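Local coordinates for ABC transporter substrate-binding protein (Rhizobium radiobacter, PDB 6TFX) that binds mannopinic acid, a mannityl-opine, as the periplasmic solute-binding component of an ABC importer, at residues P133-L136 against A137-N141; P390-D393 against Y394-Q398. All coordinates share one frame; numbering follows the deposited sequence.

Interaction 1. Residues P133-L136 against A137-N141; sequences PSLL and ALLSN
Leu135 and Leu139, one helical turn apart, pair their side chains at the end of the short helix 135-138. CG of Leu135 lies 3.8 Å from CD1 of Leu139, and both methyls of Leu135 also face that CD1, so a single branch of Leu139 does most of the touching. In Leu135 a chi1 of -178° sets CG beside the carbonyl carbon and brings the end of the side chain to Leu139. The two leucines cross obliquely on the face that meets a sheet: Leu135 rests on Trp69 and Leu128, Leu139 on Phe71 and Ile126, from strands 68-73 and 123-128.

The backbone bonds across the contact are weak. Ser134 O, at the N-cap position, receives the N-H of Leu138, with Leu138 N 3.3 Å from Ser134 O. At a poorer angle, Ala137 N also bonds Ser134 O at 3.1 Å. Leu139 N is shared between Leu135 O and Leu136 O, each 3.1 Å away and neither in line.

A firmer polar link closes the C-terminal end. Ser140 OG approaches Ala137 O to 2.6 Å and gives it a hydrogen bond, tilted 18° from the carbonyl plane, while Ser140 N bonds the same oxygen at 3.1 Å. Two donors from one residue therefore grip this carbonyl.

Leu139 is the first residue to leave helical geometry, and the serine hydroxyl takes part in satisfying a carbonyl at the helix end. Leu135 and, just past the helix, Leu139 are thus buried against the four-stranded sheet, while the backbone bonds that accompany them are weak.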
loop_
_atom_site.group_PDB
_atom_site.type_symbol
_atom_site.label_atom_id
_atom_site.label_comp_id
_atom_site.label_asym_id
_atom_site.label_seq_id
_atom_site.Cartn_x
_atom_site.Cartn_y
_atom_site.Cartn_z
ATOM N N PRO A 133 -2.134 -7.732 -19.416
ATOM C CA PRO A 133 -0.965 -6.904 -19.751
ATOM C C PRO A 133 0.021 -6.691 -18.598
ATOM O O PRO A 133 1.256 -6.736 -18.826
ATOM C CB PRO A 133 -1.586 -5.601 -20.249
ATOM C CG PRO A 133 -2.916 -6.052 -20.881
ATOM C CD PRO A 133 -3.394 -7.132 -19.911
ATOM N N SER A 134 -0.514 -6.515 -17.375
ATOM C CA SER A 134 0.341 -6.250 -16.209
ATOM C C SER A 134 0.647 -7.514 -15.392
ATOM O O SER A 134 0.874 -7.418 -14.176
ATOM C CB SER A 134 -0.323 -5.191 -15.330
ATOM O OG SER A 134 -1.605 -5.629 -14.904
ATOM N N LEU A 135 0.715 -8.701 -16.062
ATOM C CA LEU A 135 0.964 -9.951 -15.337
ATOM C C LEU A 135 2.242 -9.896 -14.492
ATOM O O LEU A 135 2.248 -10.400 -13.364
ATOM C CB LEU A 135 1.027 -11.145 -16.308
ATOM C CG LEU A 135 1.250 -12.521 -15.647
ATOM C CD1 LEU A 135 0.083 -12.921 -14.711
ATOM C CD2 LEU A 135 1.525 -13.579 -16.669
ATOM N N LEU A 136 3.334 -9.335 -15.045
ATOM C CA LEU A 136 4.584 -9.334 -14.277
ATOM C C LEU A 136 4.458 -8.578 -12.960
ATOM O O LEU A 136 4.976 -9.053 -11.957
ATOM C CB LEU A 136 5.762 -8.797 -15.112
ATOM C CG LEU A 136 6.164 -9.658 -16.305
ATOM C CD1 LEU A 136 7.276 -8.972 -17.093
ATOM C CD2 LEU A 136 6.583 -11.076 -15.883
ATOM N N ALA A 137 3.684 -7.464 -12.921
ATOM C CA ALA A 137 3.463 -6.749 -11.642
ATOM C C ALA A 137 2.752 -7.707 -10.656
ATOM O O ALA A 137 3.128 -7.766 -9.488
ATOM C CB ALA A 137 2.594 -5.522 -11.879
ATOM N N LEU A 138 1.751 -8.478 -11.135
ATOM C CA LEU A 138 1.022 -9.417 -10.260
ATOM C C LEU A 138 1.943 -10.499 -9.680
ATOM O O LEU A 138 1.668 -11.064 -8.608
ATOM C CB LEU A 138 -0.100 -10.106 -11.036
ATOM C CG LEU A 138 -1.265 -9.210 -11.469
ATOM C CD1 LEU A 138 -2.250 -10.040 -12.293
ATOM C CD2 LEU A 138 -1.983 -8.626 -10.237
ATOM N N LEU A 139 3.019 -10.820 -10.414
ATOM C CA LEU A 139 3.935 -11.893 -9.995
ATOM C C LEU A 139 5.175 -11.362 -9.298
ATOM O O LEU A 139 6.128 -12.124 -9.078
ATOM C CB LEU A 139 4.324 -12.769 -11.216
ATOM C CG LEU A 139 3.148 -13.407 -11.968
ATOM C CD1 LEU A 139 3.658 -14.170 -13.172
ATOM C CD2 LEU A 139 2.307 -14.321 -11.034
ATOM N N SER A 140 5.184 -10.043 -8.990
ATOM C CA SER A 140 6.348 -9.396 -8.418
ATOM C C SER A 140 6.327 -9.371 -6.905
ATOM O O SER A 140 5.406 -9.896 -6.280
ATOM C CB SER A 140 6.498 -7.979 -8.968
ATOM O OG SER A 140 5.459 -7.192 -8.411
ATOM N N ASN A 141 7.331 -8.696 -6.332
ATOM C CA ASN A 141 7.523 -8.638 -4.885
ATOM C C ASN A 141 6.640 -7.565 -4.265
ATOM O O ASN A 141 7.113 -6.555 -3.730
ATOM C CB ASN A 141 9.010 -8.495 -4.533
ATOM C CG ASN A 141 9.656 -7.259 -5.101
ATOM O OD1 ASN A 141 9.367 -6.829 -6.221
ATOM N ND2 ASN A 141 10.586 -6.711 -4.353
#

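Interaction 2. Residues P390-D393 against Y394-Q398; sequences PIAD and YYLTQ
The first turn of helix 392-400 carries this contact, in which Asp393 and Thr397 meet one turn apart on one flank of the helix. Thr397 OG1 lies 2.8 Å from Asp393 OD1 and 2.8 Å from Asp393 O; its one proton can serve either acceptor. The hydroxyl reaches both because OG1 stands beside its backbone N, anti to the carbonyl carbon (chi1 -63°). Thr397 N also bonds Asp393 O at 2.9 Å. Arg429 comes in from helix 422-430 to form a salt bridge with Asp393 OD1 and a hydrogen bond with Thr397 OG1.

Elsewhere in the turn, Leu396 N bonds Ala392 O at 2.9 Å, and CD1 of Leu396 packs 3.8 Å from Ala392 CB. These two side chains share a patch with Trp441 of helix 434-450. Ahead of them, Tyr394 N closes a turn on Ile391 O at 3.1 Å. That same oxygen lies at the edge of the Tyr394 ring, near its plane, and CD2 of the ring touches Ile391 CB at 4.1 Å.

The helix start is therefore apolar toward Trp441 of helix 434-450; toward helix 422-430 it combines the charge of Arg429 with apolar contacts on Ile425. The guanidinium probably stabilises the ionised carboxylate, and because Arg429 NH2 also bonds OG1, the hydroxyl proton is probably left for one of the two Asp393 acceptors.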
loop_
_atom_site.group_PDB
_atom_site.type_symbol
_atom_site.label_atom_id
_atom_site.label_comp_id
_atom_site.label_asym_id
_atom_site.label_seq_id
_atom_site.Cartn_x
_atom_site.Cartn_y
_atom_site.Cartn_z
ATOM N N PRO A 390 0.526 1.161 -10.832
ATOM C CA PRO A 390 0.117 2.380 -11.547
ATOM C C PRO A 390 -0.672 2.200 -12.842
ATOM O O PRO A 390 -0.332 2.805 -13.885
ATOM C CB PRO A 390 1.447 3.100 -11.811
ATOM C CG PRO A 390 2.456 1.975 -11.911
ATOM C CD PRO A 390 1.996 0.981 -10.854
ATOM N N ILE A 391 -1.758 1.423 -12.756
ATOM C CA ILE A 391 -2.722 1.250 -13.838
ATOM C C ILE A 391 -4.062 1.463 -13.143
ATOM O O ILE A 391 -4.296 0.863 -12.098
ATOM C CB ILE A 391 -2.616 -0.128 -14.510
ATOM C CG1 ILE A 391 -1.252 -0.278 -15.242
ATOM C CG2 ILE A 391 -3.785 -0.319 -15.479
ATOM C CD1 ILE A 391 -1.000 -1.656 -15.801
ATOM N N ALA A 392 -4.918 2.356 -13.693
ATOM C CA ALA A 392 -6.182 2.718 -13.024
ATOM C C ALA A 392 -7.028 1.547 -12.588
ATOM O O ALA A 392 -7.745 1.655 -11.573
ATOM C CB ALA A 392 -6.996 3.662 -13.897
ATOM N N ASP A 393 -6.982 0.424 -13.336
ATOM C CA ASP A 393 -7.793 -0.753 -12.990
ATOM C C ASP A 393 -7.611 -1.193 -11.539
ATOM O O ASP A 393 -8.581 -1.632 -10.906
ATOM C CB ASP A 393 -7.445 -1.960 -13.896
ATOM C CG ASP A 393 -8.244 -3.193 -13.486
ATOM O OD1 ASP A 393 -9.495 -3.105 -13.442
ATOM O OD2 ASP A 393 -7.618 -4.237 -13.180
ATOM N N TYR A 394 -6.383 -1.086 -11.001
ATOM C CA TYR A 394 -6.156 -1.572 -9.634
ATOM C C TYR A 394 -6.856 -0.701 -8.610
ATOM O O TYR A 394 -7.680 -1.206 -7.845
ATOM C CB TYR A 394 -4.645 -1.708 -9.346
ATOM C CG TYR A 394 -4.071 -2.846 -10.172
ATOM C CD1 TYR A 394 -4.241 -4.167 -9.774
ATOM C CD2 TYR A 394 -3.499 -2.608 -11.419
ATOM C CE1 TYR A 394 -3.795 -5.226 -10.560
ATOM C CE2 TYR A 394 -3.047 -3.665 -12.222
ATOM C CZ TYR A 394 -3.224 -4.974 -11.794
ATOM O OH TYR A 394 -2.816 -6.043 -12.547
ATOM N N TYR A 395 -6.560 0.597 -8.596
ATOM C CA TYR A 395 -7.226 1.450 -7.592
ATOM C C TYR A 395 -8.727 1.441 -7.808
ATOM O O TYR A 395 -9.493 1.342 -6.850
ATOM C CB TYR A 395 -6.704 2.888 -7.695
ATOM C CG TYR A 395 -6.516 3.540 -6.342
ATOM C CD1 TYR A 395 -5.336 3.368 -5.624
ATOM C CD2 TYR A 395 -7.505 4.354 -5.790
ATOM C CE1 TYR A 395 -5.134 4.002 -4.394
ATOM C CE2 TYR A 395 -7.313 4.990 -4.556
ATOM C CZ TYR A 395 -6.123 4.811 -3.863
ATOM O OH TYR A 395 -5.934 5.423 -2.632
ATOM N N LEU A 396 -9.177 1.522 -9.082
ATOM C CA LEU A 396 -10.619 1.572 -9.323
ATOM C C LEU A 396 -11.330 0.301 -8.868
ATOM O O LEU A 396 -12.388 0.370 -8.248
ATOM C CB LEU A 396 -10.918 1.827 -10.813
ATOM C CG LEU A 396 -10.550 3.210 -11.304
ATOM C CD1 LEU A 396 -10.661 3.258 -12.827
ATOM C CD2 LEU A 396 -11.458 4.317 -10.665
ATOM N N THR A 397 -10.787 -0.862 -9.235
ATOM C CA THR A 397 -11.466 -2.102 -8.869
ATOM C C THR A 397 -11.488 -2.264 -7.349
ATOM O O THR A 397 -12.521 -2.629 -6.786
ATOM C CB THR A 397 -10.785 -3.309 -9.544
ATOM O OG1 THR A 397 -10.909 -3.165 -10.970
ATOM C CG2 THR A 397 -11.382 -4.634 -9.080
ATOM N N GLN A 398 -10.343 -2.046 -6.698
ATOM C CA GLN A 398 -10.268 -2.328 -5.255
ATOM C C GLN A 398 -11.076 -1.384 -4.374
ATOM O O GLN A 398 -11.665 -1.817 -3.371
ATOM C CB GLN A 398 -8.788 -2.336 -4.835
ATOM C CG GLN A 398 -8.021 -3.477 -5.555
ATOM C CD GLN A 398 -6.589 -3.551 -5.114
ATOM O OE1 GLN A 398 -6.255 -3.241 -3.982
ATOM N NE2 GLN A 398 -5.721 -4.010 -6.006
#

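Overall arrangement
From the N terminus, the chain leaves strand 123-128 and makes interaction 1 at helix 135-138; some 250 residues later, beyond strand 381-386, it makes interaction 2 at the start of helix 392-400. Each closes local turns alone, and they follow in series, neither nested nor crossed. In space their centres are about 14 Å apart and they touch: Ser134 OG and Tyr394 OH, 2.7 Å apart, probably share a hydrogen bond, and CD1 of Ile391 packs on CB of Ser134. Through this meeting, the helix seated on the four-stranded sheet joins one bordering helices 422-430 and 434-450. The side chain of Tyr395 is about 8 Å from the bound opine.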